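Local structure of protein (tenascin) (Gallus gallus, 1QR4) at residues 15-18 against 23-26; 28-33 against 75-80; 49-54 against 58-63; 99-104 against 160-165; 116-121 against 164-169. The protein forms part of the extracellular matrix protein tenascin, as two fibronectin type III domains that probably bind heparin and contactin and so contribute to adhesion. One frame throughout, in Å; residues are numbered along the deposited sequence.

Interaction 1. Residues 15-18 against 23-26; sequences VSDP and LSLR
Val15 and Leu23 meet obliquely on one face of an antiparallel hairpin, Val15 CG2 lying 3.4 Å from Leu23 CD2. With the valine's chi1 at 50°, CG2 stands anti to the backbone nitrogen, which carries this methyl diagonally across to the leucine rather than straight at Leu25, its partner in a non-hydrogen-bonded pair. Leu25 comes less close, with CD2 4.2 Å from Val15 CB. Beyond the last strand residue, the ring of Pro18 only brushes the same leucine methyl, Pro18 CB to Leu23 CD2 being 4.4 Å. Branched aliphatic residues suit this face because Leu23 and Leu25 also reach Ile73 of strand 70-78, in the other sheet.

The opposite face carries the two serines. Ser16 and Ser24 form a hydrogen-bonded pair: Ser16 N gives a nearly straight bond to Ser24 O, 2.7 Å long and in the carbonyl plane, and Ser24 N returns one of 3.1 Å to Ser16 O. Ser16 OG, swung anti to its own nitrogen, donates to Asp17 OD1 at 2.9 Å and meets the carboxylate from above its plane. Asp17 itself adopts left-handed backbone angles (phi 47°, psi 58°), which bend the chain off the strand.

The chemistry thus splits by face. Hydrocarbon faces the core of the fibronectin type III sandwich and small hydroxyls take the outer side, while the paired backbone amides fix the register. The left-handed turn at Asp17 and the ring of Pro18, which has no amide hydrogen to give, bring the strand to its end.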
# COMPACT_ATOMS: atom_id res chain seq x y z
N VAL A 15 -10.32 10.53 1.10
CA VAL A 15 -9.79 9.17 0.97
C VAL A 15 -9.11 8.74 2.27
O VAL A 15 -8.32 9.47 2.86
CB VAL A 15 -8.79 9.09 -0.19
CG1 VAL A 15 -7.78 10.20 -0.09
CG2 VAL A 15 -8.10 7.76 -0.19
N SER A 16 -9.45 7.54 2.72
CA SER A 16 -8.91 6.99 3.96
C SER A 16 -8.34 5.57 3.77
O SER A 16 -8.50 4.96 2.70
CB SER A 16 -10.01 6.97 5.03
OG SER A 16 -9.52 6.60 6.31
N ASP A 17 -7.63 5.09 4.79
CA ASP A 17 -7.04 3.74 4.82
C ASP A 17 -6.26 3.27 3.57
O ASP A 17 -6.59 2.24 2.97
CB ASP A 17 -8.13 2.69 5.19
CG ASP A 17 -9.06 3.14 6.34
OD1 ASP A 17 -8.66 3.94 7.22
OD2 ASP A 17 -10.22 2.68 6.36
N PRO A 18 -5.22 4.02 3.15
CA PRO A 18 -4.44 3.63 1.97
C PRO A 18 -3.85 2.21 2.07
O PRO A 18 -3.26 1.82 3.08
CB PRO A 18 -3.32 4.68 1.94
CG PRO A 18 -3.97 5.89 2.52
CD PRO A 18 -4.75 5.31 3.69
N LEU A 23 -8.17 2.03 -1.97
CA LEU A 23 -8.38 3.34 -1.38
C LEU A 23 -9.81 3.34 -0.93
O LEU A 23 -10.68 2.82 -1.62
CB LEU A 23 -8.18 4.44 -2.40
CG LEU A 23 -6.72 4.75 -2.71
CD1 LEU A 23 -6.65 5.70 -3.89
CD2 LEU A 23 -6.02 5.35 -1.50
N SER A 24 -10.03 3.86 0.27
CA SER A 24 -11.37 3.93 0.84
C SER A 24 -11.94 5.36 0.68
O SER A 24 -11.39 6.34 1.20
CB SER A 24 -11.30 3.53 2.31
OG SER A 24 -12.60 3.52 2.87
N LEU A 25 -13.03 5.47 -0.06
CA LEU A 25 -13.65 6.76 -0.31
C LEU A 25 -14.89 7.03 0.54
O LEU A 25 -15.72 6.14 0.77
CB LEU A 25 -14.03 6.87 -1.79
CG LEU A 25 -12.92 6.63 -2.80
CD1 LEU A 25 -13.52 6.50 -4.19
CD2 LEU A 25 -11.91 7.75 -2.74
N ARG A 26 -15.03 8.29 0.95
CA ARG A 26 -16.17 8.72 1.74
C ARG A 26 -16.54 10.16 1.38
O ARG A 26 -15.67 10.98 1.11
CB ARG A 26 -15.84 8.60 3.22
CG ARG A 26 -17.04 8.70 4.11
CD ARG A 26 -16.71 8.19 5.49
NE ARG A 26 -17.79 8.52 6.42
CZ ARG A 26 -17.68 9.43 7.37
NH1 ARG A 26 -16.55 10.10 7.54
NH2 ARG A 26 -18.73 9.69 8.15

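Interaction 2. Residues 28-33 against 75-80; sequences RRPVAK and LVAEKG
Pro30 sets the CG corner of its ring against the methyl of Ala77, Pro30 CG and Ala77 CB being 3.9 Å apart. Both side chains leave the backbone toward the other segment, and both residues are buried. The rigid ring fills space without needing polar partners, while the small methyl lets the loop approach the strand.

Farther out the contact becomes thin and basic. Lys79 brings its CG to 4.3 Å from Lys33 O, so its methylenes lie beside the loop backbone. Lys33 bends at its second torsion (chi2 93°), which brings its amine toward the 75-80 segment, yet Lys33 NZ remains 4.1 Å from Lys79 O and makes no hydrogen bond there. This lysine is poorly ordered, so the position of its amine is uncertain. The two amines point apart, Lys33 NZ and Lys79 NZ being 8.3 Å from each other. Lys33, Lys79 and Gly80 all belong to the putative heparin-binding site, and long flexible cationic chains would suit a polyanion.

In the fibronectin type III sandwich this is the BC loop, between strands 22-28 and 36-42, resting on the end of F strand 70-78. Tyr37 of strand 36-42 and Asp8 also touch Pro30, while Ser84, in the loop before strand 87-92, packs on Lys79 and its OG is hydrogen-bonded to Ala77 N.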
# COMPACT_ATOMS: atom_id res chain seq x y z
N ARG A 28 -20.22 13.24 1.27
CA ARG A 28 -21.55 13.62 1.67
C ARG A 28 -22.50 13.51 0.50
O ARG A 28 -22.13 13.81 -0.63
CB ARG A 28 -21.59 15.03 2.22
CG ARG A 28 -21.54 15.09 3.71
CD ARG A 28 -22.24 16.32 4.20
NE ARG A 28 -22.06 16.51 5.63
CZ ARG A 28 -20.88 16.61 6.24
NH1 ARG A 28 -19.74 16.52 5.55
NH2 ARG A 28 -20.84 16.81 7.56
N ARG A 29 -23.71 13.06 0.79
CA ARG A 29 -24.73 12.89 -0.22
C ARG A 29 -25.29 14.26 -0.61
O ARG A 29 -25.28 15.18 0.20
CB ARG A 29 -25.85 12.03 0.36
CG ARG A 29 -27.07 11.84 -0.51
CD ARG A 29 -28.16 11.16 0.32
NE ARG A 29 -29.38 10.92 -0.44
CZ ARG A 29 -29.94 9.72 -0.61
NH1 ARG A 29 -29.39 8.64 -0.08
NH2 ARG A 29 -31.03 9.61 -1.35
N PRO A 30 -25.69 14.42 -1.89
CA PRO A 30 -26.26 15.64 -2.45
C PRO A 30 -27.65 15.91 -1.86
O PRO A 30 -28.38 14.99 -1.50
CB PRO A 30 -26.39 15.29 -3.93
CG PRO A 30 -25.25 14.36 -4.15
CD PRO A 30 -25.34 13.47 -2.96
N VAL A 31 -28.00 17.18 -1.74
CA VAL A 31 -29.30 17.57 -1.20
C VAL A 31 -30.35 17.38 -2.28
O VAL A 31 -31.50 17.06 -1.99
CB VAL A 31 -29.28 19.03 -0.72
CG1 VAL A 31 -30.64 19.42 -0.18
CG2 VAL A 31 -28.21 19.24 0.34
N ALA A 32 -29.93 17.52 -3.53
CA ALA A 32 -30.83 17.39 -4.67
C ALA A 32 -31.21 15.96 -4.99
O ALA A 32 -30.49 15.01 -4.67
CB ALA A 32 -30.22 18.05 -5.90
N LYS A 33 -32.37 15.80 -5.61
CA LYS A 33 -32.84 14.49 -6.00
C LYS A 33 -31.94 14.01 -7.13
O LYS A 33 -31.59 14.81 -8.01
CB LYS A 33 -34.31 14.59 -6.45
CG LYS A 33 -34.61 15.63 -7.53
CD LYS A 33 -34.55 15.02 -8.93
CE LYS A 33 -34.81 16.04 -10.03
NZ LYS A 33 -34.63 15.42 -11.38
N LEU A 75 -15.81 12.48 -8.24
CA LEU A 75 -17.14 11.95 -8.09
C LEU A 75 -18.14 12.99 -8.56
O LEU A 75 -17.95 14.19 -8.36
CB LEU A 75 -17.40 11.64 -6.62
CG LEU A 75 -18.70 10.92 -6.33
CD1 LEU A 75 -18.65 9.53 -6.93
CD2 LEU A 75 -18.88 10.86 -4.87
N VAL A 76 -19.22 12.52 -9.16
CA VAL A 76 -20.26 13.39 -9.68
C VAL A 76 -21.63 12.73 -9.56
O VAL A 76 -21.77 11.52 -9.74
CB VAL A 76 -19.98 13.73 -11.16
CG1 VAL A 76 -19.74 12.46 -11.95
CG2 VAL A 76 -21.14 14.49 -11.76
N ALA A 77 -22.64 13.54 -9.23
CA ALA A 77 -24.01 13.05 -9.11
C ALA A 77 -24.73 13.21 -10.47
O ALA A 77 -24.83 14.31 -11.00
CB ALA A 77 -24.75 13.81 -7.99
N GLU A 78 -25.15 12.09 -11.05
CA GLU A 78 -25.86 12.09 -12.32
C GLU A 78 -27.34 12.18 -11.98
O GLU A 78 -27.92 11.22 -11.44
CB GLU A 78 -25.57 10.81 -13.12
CG GLU A 78 -24.10 10.63 -13.52
CD GLU A 78 -23.86 9.42 -14.46
OE1 GLU A 78 -24.82 8.67 -14.76
OE2 GLU A 78 -22.71 9.23 -14.91
N LYS A 79 -27.93 13.34 -12.25
CA LYS A 79 -29.35 13.65 -11.98
C LYS A 79 -30.34 13.10 -13.03
O LYS A 79 -31.56 13.09 -12.81
CB LYS A 79 -29.53 15.17 -11.81
CG LYS A 79 -28.52 15.80 -10.84
CD LYS A 79 -28.55 17.32 -10.84
CE LYS A 79 -27.46 17.90 -9.93
NZ LYS A 79 -27.57 19.37 -9.70
N GLY A 80 -29.80 12.65 -14.16
CA GLY A 80 -30.57 12.10 -15.26
C GLY A 80 -29.61 11.99 -16.44
O GLY A 80 -29.04 10.93 -16.71

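Interaction 3. Residues 49-54 against 58-63; sequences NEMEIP and TSFILR
A Met-aromatic contact between Met51 and Phe60 helps close one side of the fibronectin type III beta-sandwich, where strand 48-53 at the border of one sheet faces strand 59-63 at the border of the other. No hydrogen bond joins the two strands. The Phe60 ring is thrown across the gap because its CG stands anti to the backbone nitrogen (chi1 164°), and Trp27 packs beside it.

Ile53 places its CD1 over one face of that ring, offset from the centre: the methyl lies 4.2 Å from the Phe60 ring centroid and 20° off the normal, a CH-pi contact. Within the phenylalanine's own strand, Leu62 CD1 sits at the ring edge, in its plane. Buried Ile53 also packs on Leu39 of the adjoining strand, so a branched aliphatic chain serves both neighbours.

Met51 is exposed, and its flexible unbranched chain can curl past the CZ end of the ring. Its side chain crosses that of Phe60 at about a right angle, and the sulfur approaches obliquely. The last torsion (chi3 82°) curls the terminal methyl round as well, so that Phe60 CZ has Met51 SD at 3.6 Å and Met51 CE at 3.8 Å.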
# COMPACT_ATOMS: atom_id res chain seq x y z
N ASN A 49 -10.91 5.25 -15.42
CA ASN A 49 -11.81 4.16 -15.09
C ASN A 49 -13.09 4.73 -14.51
O ASN A 49 -13.06 5.69 -13.75
CB ASN A 49 -11.16 3.20 -14.10
CG ASN A 49 -10.10 2.34 -14.74
OD1 ASN A 49 -8.90 2.56 -14.55
ND2 ASN A 49 -10.53 1.35 -15.51
N GLU A 50 -14.21 4.14 -14.92
CA GLU A 50 -15.52 4.57 -14.45
C GLU A 50 -16.23 3.47 -13.68
O GLU A 50 -15.95 2.27 -13.83
CB GLU A 50 -16.41 4.99 -15.60
CG GLU A 50 -16.00 6.26 -16.28
CD GLU A 50 -16.83 6.51 -17.53
OE1 GLU A 50 -18.07 6.59 -17.41
OE2 GLU A 50 -16.23 6.61 -18.63
N MET A 51 -17.18 3.91 -12.87
CA MET A 51 -18.00 3.04 -12.05
C MET A 51 -19.21 3.86 -11.62
O MET A 51 -19.13 5.08 -11.49
CB MET A 51 -17.24 2.54 -10.81
CG MET A 51 -16.31 1.37 -11.08
SD MET A 51 -15.72 0.56 -9.58
CE MET A 51 -17.09 -0.50 -9.21
N GLU A 52 -20.34 3.19 -11.49
CA GLU A 52 -21.55 3.83 -11.04
C GLU A 52 -21.81 3.34 -9.62
O GLU A 52 -21.70 2.16 -9.33
CB GLU A 52 -22.73 3.50 -11.96
CG GLU A 52 -22.53 3.96 -13.40
CD GLU A 52 -23.82 3.98 -14.19
OE1 GLU A 52 -24.45 2.91 -14.37
OE2 GLU A 52 -24.21 5.08 -14.65
N ILE A 53 -22.11 4.27 -8.73
CA ILE A 53 -22.34 3.95 -7.34
C ILE A 53 -23.79 4.25 -6.96
O ILE A 53 -24.34 5.28 -7.35
CB ILE A 53 -21.32 4.72 -6.48
CG1 ILE A 53 -19.90 4.37 -6.98
CG2 ILE A 53 -21.48 4.38 -4.99
CD1 ILE A 53 -18.79 5.16 -6.36
N PRO A 54 -24.45 3.32 -6.24
CA PRO A 54 -25.84 3.41 -5.78
C PRO A 54 -26.10 4.68 -5.00
O PRO A 54 -25.26 5.10 -4.21
CB PRO A 54 -25.96 2.21 -4.85
CG PRO A 54 -24.97 1.25 -5.38
CD PRO A 54 -23.80 2.12 -5.69
N THR A 58 -22.34 6.35 0.75
CA THR A 58 -21.59 7.55 1.09
C THR A 58 -20.16 7.08 1.36
O THR A 58 -19.30 7.85 1.79
CB THR A 58 -22.17 8.26 2.31
OG1 THR A 58 -22.21 7.37 3.42
CG2 THR A 58 -23.56 8.77 2.00
N SER A 59 -19.93 5.82 1.04
CA SER A 59 -18.64 5.15 1.23
C SER A 59 -18.51 4.08 0.16
O SER A 59 -19.50 3.49 -0.27
CB SER A 59 -18.61 4.51 2.61
OG SER A 59 -17.30 4.11 2.94
N PHE A 60 -17.28 3.82 -0.26
CA PHE A 60 -17.01 2.83 -1.29
C PHE A 60 -15.52 2.57 -1.31
O PHE A 60 -14.74 3.51 -1.28
CB PHE A 60 -17.46 3.37 -2.66
CG PHE A 60 -16.90 2.62 -3.84
CD1 PHE A 60 -15.61 2.89 -4.31
CD2 PHE A 60 -17.66 1.67 -4.50
CE1 PHE A 60 -15.10 2.22 -5.42
CE2 PHE A 60 -17.16 0.99 -5.60
CZ PHE A 60 -15.88 1.26 -6.06
N ILE A 61 -15.14 1.29 -1.33
CA ILE A 61 -13.72 0.91 -1.37
C ILE A 61 -13.28 0.73 -2.81
O ILE A 61 -13.78 -0.13 -3.54
CB ILE A 61 -13.43 -0.42 -0.64
CG1 ILE A 61 -13.86 -0.35 0.82
CG2 ILE A 61 -11.93 -0.71 -0.70
CD1 ILE A 61 -13.01 0.55 1.65
N LEU A 62 -12.37 1.59 -3.23
CA LEU A 62 -11.85 1.54 -4.58
C LEU A 62 -10.80 0.43 -4.62
O LEU A 62 -9.91 0.37 -3.77
CB LEU A 62 -11.25 2.89 -4.92
CG LEU A 62 -10.91 3.16 -6.37
CD1 LEU A 62 -12.00 2.66 -7.30
CD2 LEU A 62 -10.73 4.66 -6.49
N ARG A 63 -10.90 -0.45 -5.61
CA ARG A 63 -9.96 -1.57 -5.71
C ARG A 63 -9.38 -1.80 -7.10
O ARG A 63 -9.89 -1.28 -8.11
CB ARG A 63 -10.66 -2.86 -5.25
CG ARG A 63 -11.04 -2.91 -3.77
CD ARG A 63 -11.98 -4.06 -3.48
NE ARG A 63 -13.31 -3.84 -4.05
CZ ARG A 63 -14.43 -3.73 -3.35
NH1 ARG A 63 -14.40 -3.84 -2.02
NH2 ARG A 63 -15.59 -3.49 -3.96

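Interaction 4. Residues 99-104 against 160-165; sequences KGISFS and YNVNII
The backbone oxygen of Val162 is the polar atom at this contact, and what meets it is a methyl: Ile101 CD1 lies 3.3 Å from Val162 O. No hydrogen bond crosses between the strands, so the contact rests on hydrocarbon.

Ile101 is its main piece. With CG1 opposite the backbone nitrogen (chi1 -174°) and the chain straight beyond, CD1 reaches across to two residues of the facing strand. It touches Val162 CG1 at 3.5 Å and Ile164 CD1 at 3.8 Å, its side chain slanting across both. Phe103 comes in from the opposite direction to Val162 and offers its edge: Val162 CB lies there, near the ring plane, 4.0 Å from Phe103 CZ. Beta-branched residues fit well here, being compact, at ease in extended chain and able to present two branches, while the longer phenylalanine spans the gap from its own sheet.

Strand 101-104 and strand 160-165 belong to opposite sheets of the second fibronectin type III domain, their axes 9.1 Å apart at closest and turned by 128°. The contact joins an outermost strand of the three-stranded sheet to an inner strand of the four-stranded one. Around it, Val113 touches both Phe103 and Ile164, Trp115 of the same strand 111-115 packs on Ile164, Tyr129 of strand 124-131 lies on Val162, and Leu180 of strand 171-181 on Phe103.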
# COMPACT_ATOMS: atom_id res chain seq x y z
N LYS A 99 7.44 -9.59 -1.83
CA LYS A 99 6.56 -10.75 -1.89
C LYS A 99 6.88 -12.02 -1.09
O LYS A 99 5.97 -12.71 -0.64
CB LYS A 99 6.25 -11.09 -3.35
CG LYS A 99 5.47 -10.00 -4.09
CD LYS A 99 4.17 -9.64 -3.36
CE LYS A 99 3.15 -10.80 -3.35
NZ LYS A 99 2.66 -11.15 -4.73
N GLY A 100 8.16 -12.34 -0.90
CA GLY A 100 8.47 -13.55 -0.16
C GLY A 100 9.79 -13.56 0.57
O GLY A 100 10.86 -13.40 -0.02
N ILE A 101 9.73 -13.77 1.88
CA ILE A 101 10.95 -13.81 2.65
C ILE A 101 11.46 -15.25 2.69
O ILE A 101 10.69 -16.20 2.88
CB ILE A 101 10.72 -13.24 4.06
CG1 ILE A 101 12.04 -13.16 4.82
CG2 ILE A 101 9.68 -14.05 4.81
CD1 ILE A 101 11.90 -12.50 6.18
N SER A 102 12.75 -15.43 2.42
CA SER A 102 13.36 -16.75 2.44
C SER A 102 14.69 -16.70 3.16
O SER A 102 15.35 -15.66 3.22
CB SER A 102 13.54 -17.28 1.02
OG SER A 102 14.47 -16.51 0.29
N PHE A 103 15.06 -17.83 3.75
CA PHE A 103 16.31 -17.93 4.48
C PHE A 103 17.20 -19.01 3.89
O PHE A 103 16.70 -20.02 3.35
CB PHE A 103 16.03 -18.21 5.95
CG PHE A 103 15.16 -17.20 6.58
CD1 PHE A 103 15.62 -15.90 6.76
CD2 PHE A 103 13.87 -17.52 6.97
CE1 PHE A 103 14.80 -14.93 7.33
CE2 PHE A 103 13.04 -16.55 7.54
CZ PHE A 103 13.51 -15.25 7.71
N SER A 104 18.51 -18.78 3.95
CA SER A 104 19.51 -19.71 3.43
C SER A 104 20.85 -19.45 4.11
O SER A 104 20.99 -18.49 4.88
CB SER A 104 19.66 -19.55 1.92
OG SER A 104 20.37 -18.37 1.59
N TYR A 160 14.28 -16.12 15.34
CA TYR A 160 14.30 -14.69 15.06
C TYR A 160 13.14 -14.21 14.21
O TYR A 160 12.90 -14.75 13.12
CB TYR A 160 15.61 -14.35 14.35
CG TYR A 160 16.80 -14.15 15.26
CD1 TYR A 160 16.88 -13.01 16.07
CD2 TYR A 160 17.86 -15.06 15.28
CE1 TYR A 160 18.00 -12.78 16.88
CE2 TYR A 160 18.98 -14.84 16.09
CZ TYR A 160 19.05 -13.69 16.89
OH TYR A 160 20.16 -13.41 17.66
N ASN A 161 12.41 -13.20 14.69
CA ASN A 161 11.30 -12.61 13.92
C ASN A 161 11.96 -11.64 12.94
O ASN A 161 12.64 -10.71 13.36
CB ASN A 161 10.37 -11.85 14.85
CG ASN A 161 8.99 -12.50 14.96
OD1 ASN A 161 8.48 -13.11 14.01
ND2 ASN A 161 8.36 -12.34 16.12
N VAL A 162 11.79 -11.86 11.64
CA VAL A 162 12.41 -11.02 10.63
C VAL A 162 11.42 -10.37 9.70
O VAL A 162 10.81 -11.03 8.88
CB VAL A 162 13.41 -11.80 9.75
CG1 VAL A 162 13.94 -10.92 8.61
CG2 VAL A 162 14.56 -12.30 10.61
N ASN A 163 11.38 -9.04 9.78
CA ASN A 163 10.49 -8.21 8.99
C ASN A 163 11.27 -7.45 7.93
O ASN A 163 12.40 -7.02 8.15
CB ASN A 163 9.79 -7.20 9.89
CG ASN A 163 9.15 -7.85 11.11
OD1 ASN A 163 9.63 -7.70 12.23
ND2 ASN A 163 8.05 -8.56 10.89
N ILE A 164 10.65 -7.28 6.77
CA ILE A 164 11.25 -6.55 5.66
C ILE A 164 10.20 -5.56 5.15
O ILE A 164 9.03 -5.92 4.96
CB ILE A 164 11.69 -7.49 4.54
CG1 ILE A 164 12.71 -8.48 5.09
CG2 ILE A 164 12.28 -6.68 3.38
CD1 ILE A 164 13.14 -9.54 4.09
N ILE A 165 10.61 -4.30 4.96
CA ILE A 165 9.71 -3.24 4.50
C ILE A 165 10.32 -2.50 3.34
O ILE A 165 11.53 -2.28 3.32
CB ILE A 165 9.49 -2.23 5.64
CG1 ILE A 165 8.56 -2.81 6.69
CG2 ILE A 165 8.93 -0.93 5.12
CD1 ILE A 165 8.42 -1.94 7.92

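Interaction 5. Residues 116-121 against 164-169; sequences TPPRSR and IISVKG
Arg121 and Lys168 make the closer part of this contact, and they do so at its solvent edge, whereas the more sheltered pair, Pro118 and Ser166, touches only lightly. Lys168 CG lies 3.5 Å from Arg121 O, and farther along the two chains cross obliquely, with Lys168 CE 3.7 Å from Arg121 NE. The arginine is drawn out straight, its CG opposite the backbone nitrogen (chi1 168°). The lysine bends at its second and fourth torsions, which brings its CE and NZ against the arginine's NE. This leaves like charges close, Lys168 NZ being 3.7 Å from Arg121 NE. Such a pair probably depends on solvent to screen it, and Asp123, which touches Lys168, may ease it. Both residues also touch crystal neighbours, so their conformations may partly reflect the lattice. Arginine and lysine suit this surface position because their methylenes can pack while their charged ends can remain near solvent.

At the inner end, Pro118 CG approaches Ser166 OG at 4.2 Å, a bare van der Waals touch. The hydroxyl of this buried serine is satisfied elsewhere, by a hydrogen bond with Gly96 O, which makes a small polar residue fitting there. Between the two ends the loop turns through an inverse gamma turn centred on Arg119, closed by a weak bond from Ser120 N to Pro118 O.

The loop links strand 111-115 to strand 124-131 and lies over the end of strand 159-168. Tyr125 of strand 124-131 packs against both Pro118 and Ser166, while Pro98, just ahead of strand 101-104, also touches Ser166.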
# COMPACT_ATOMS: atom_id res chain seq x y z
N THR A 116 11.66 -11.32 -2.61
CA THR A 116 11.31 -11.05 -3.99
C THR A 116 10.67 -9.66 -4.09
O THR A 116 9.69 -9.35 -3.40
CB THR A 116 10.43 -12.16 -4.63
OG1 THR A 116 9.06 -12.00 -4.23
CG2 THR A 116 10.94 -13.55 -4.20
N PRO A 117 11.29 -8.79 -4.88
CA PRO A 117 10.92 -7.41 -5.15
C PRO A 117 9.54 -7.24 -5.73
O PRO A 117 9.08 -8.05 -6.54
CB PRO A 117 11.97 -6.98 -6.17
CG PRO A 117 13.15 -7.77 -5.77
CD PRO A 117 12.54 -9.12 -5.59
N PRO A 118 8.85 -6.17 -5.32
CA PRO A 118 7.50 -5.82 -5.76
C PRO A 118 7.54 -5.11 -7.12
O PRO A 118 8.61 -4.70 -7.60
CB PRO A 118 7.04 -4.87 -4.66
CG PRO A 118 8.31 -4.14 -4.32
CD PRO A 118 9.32 -5.26 -4.25
N ARG A 119 6.37 -5.00 -7.76
CA ARG A 119 6.24 -4.32 -9.05
C ARG A 119 5.90 -2.87 -8.71
O ARG A 119 4.77 -2.41 -8.91
CB ARG A 119 5.13 -4.94 -9.91
CG ARG A 119 5.46 -6.32 -10.50
CD ARG A 119 6.57 -6.24 -11.56
NE ARG A 119 6.15 -5.51 -12.75
CZ ARG A 119 6.09 -6.04 -13.97
NH1 ARG A 119 6.43 -7.32 -14.16
NH2 ARG A 119 5.69 -5.31 -15.00
N SER A 120 6.89 -2.19 -8.14
CA SER A 120 6.75 -0.80 -7.71
C SER A 120 8.15 -0.21 -7.56
O SER A 120 9.09 -0.90 -7.14
CB SER A 120 6.00 -0.73 -6.38
OG SER A 120 6.06 0.57 -5.81
N ARG A 121 8.29 1.06 -7.93
CA ARG A 121 9.56 1.75 -7.82
C ARG A 121 9.92 1.82 -6.34
O ARG A 121 9.11 2.25 -5.53
CB ARG A 121 9.44 3.14 -8.43
CG ARG A 121 10.59 4.06 -8.13
CD ARG A 121 10.36 5.39 -8.82
NE ARG A 121 11.27 6.43 -8.36
CZ ARG A 121 11.45 7.59 -8.97
NH1 ARG A 121 10.77 7.87 -10.08
NH2 ARG A 121 12.29 8.49 -8.47
N ILE A 164 10.65 -7.28 6.77
CA ILE A 164 11.25 -6.55 5.66
C ILE A 164 10.20 -5.56 5.15
O ILE A 164 9.03 -5.92 4.96
CB ILE A 164 11.69 -7.49 4.54
CG1 ILE A 164 12.71 -8.48 5.09
CG2 ILE A 164 12.28 -6.68 3.38
CD1 ILE A 164 13.14 -9.54 4.09
N ILE A 165 10.61 -4.30 4.96
CA ILE A 165 9.71 -3.24 4.50
C ILE A 165 10.32 -2.50 3.34
O ILE A 165 11.53 -2.28 3.32
CB ILE A 165 9.49 -2.23 5.64
CG1 ILE A 165 8.56 -2.81 6.69
CG2 ILE A 165 8.93 -0.93 5.12
CD1 ILE A 165 8.42 -1.94 7.92
N SER A 166 9.50 -2.14 2.36
CA SER A 166 9.96 -1.36 1.20
C SER A 166 9.86 0.12 1.54
O SER A 166 8.93 0.54 2.25
CB SER A 166 9.09 -1.59 -0.02
OG SER A 166 9.05 -2.94 -0.38
N VAL A 167 10.79 0.91 1.02
CA VAL A 167 10.80 2.35 1.27
C VAL A 167 11.04 3.13 -0.02
O VAL A 167 11.92 2.79 -0.82
CB VAL A 167 11.88 2.75 2.30
CG1 VAL A 167 11.78 4.24 2.60
CG2 VAL A 167 11.71 1.97 3.57
N LYS A 168 10.22 4.14 -0.24
CA LYS A 168 10.36 5.00 -1.41
C LYS A 168 10.07 6.41 -0.92
O LYS A 168 8.97 6.71 -0.45
CB LYS A 168 9.40 4.58 -2.52
CG LYS A 168 9.70 5.23 -3.86
CD LYS A 168 8.61 6.21 -4.29
CE LYS A 168 9.03 7.05 -5.51
NZ LYS A 168 10.12 8.04 -5.20
N GLY A 169 11.10 7.24 -0.94
CA GLY A 169 10.96 8.59 -0.46
C GLY A 169 10.82 8.49 1.04
O GLY A 169 11.78 8.16 1.72

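Interactions 1, 2 and 3 belong to the first fibronectin type III domain, 4 and 5 to the second. Interaction 1 differs from the rest in being a hairpin within one sheet, held by backbone hydrogen bonds; the others have none across their segments. It meets interaction 3 through strands 22-28 and 59-63, which are neighbours in that sheet. Interactions 3 and 4 are apolar contacts between sheets, aromatic with sulfur in one, mainly aliphatic in the other. Interactions 2 and 5 are counterparts: in each, the loop after the second strand rests by a proline on the sixth, with basic side chains at the surface. Interactions 4 and 5 share strand 159-168, the first at its inward, apolar part and the second at its end near the surface.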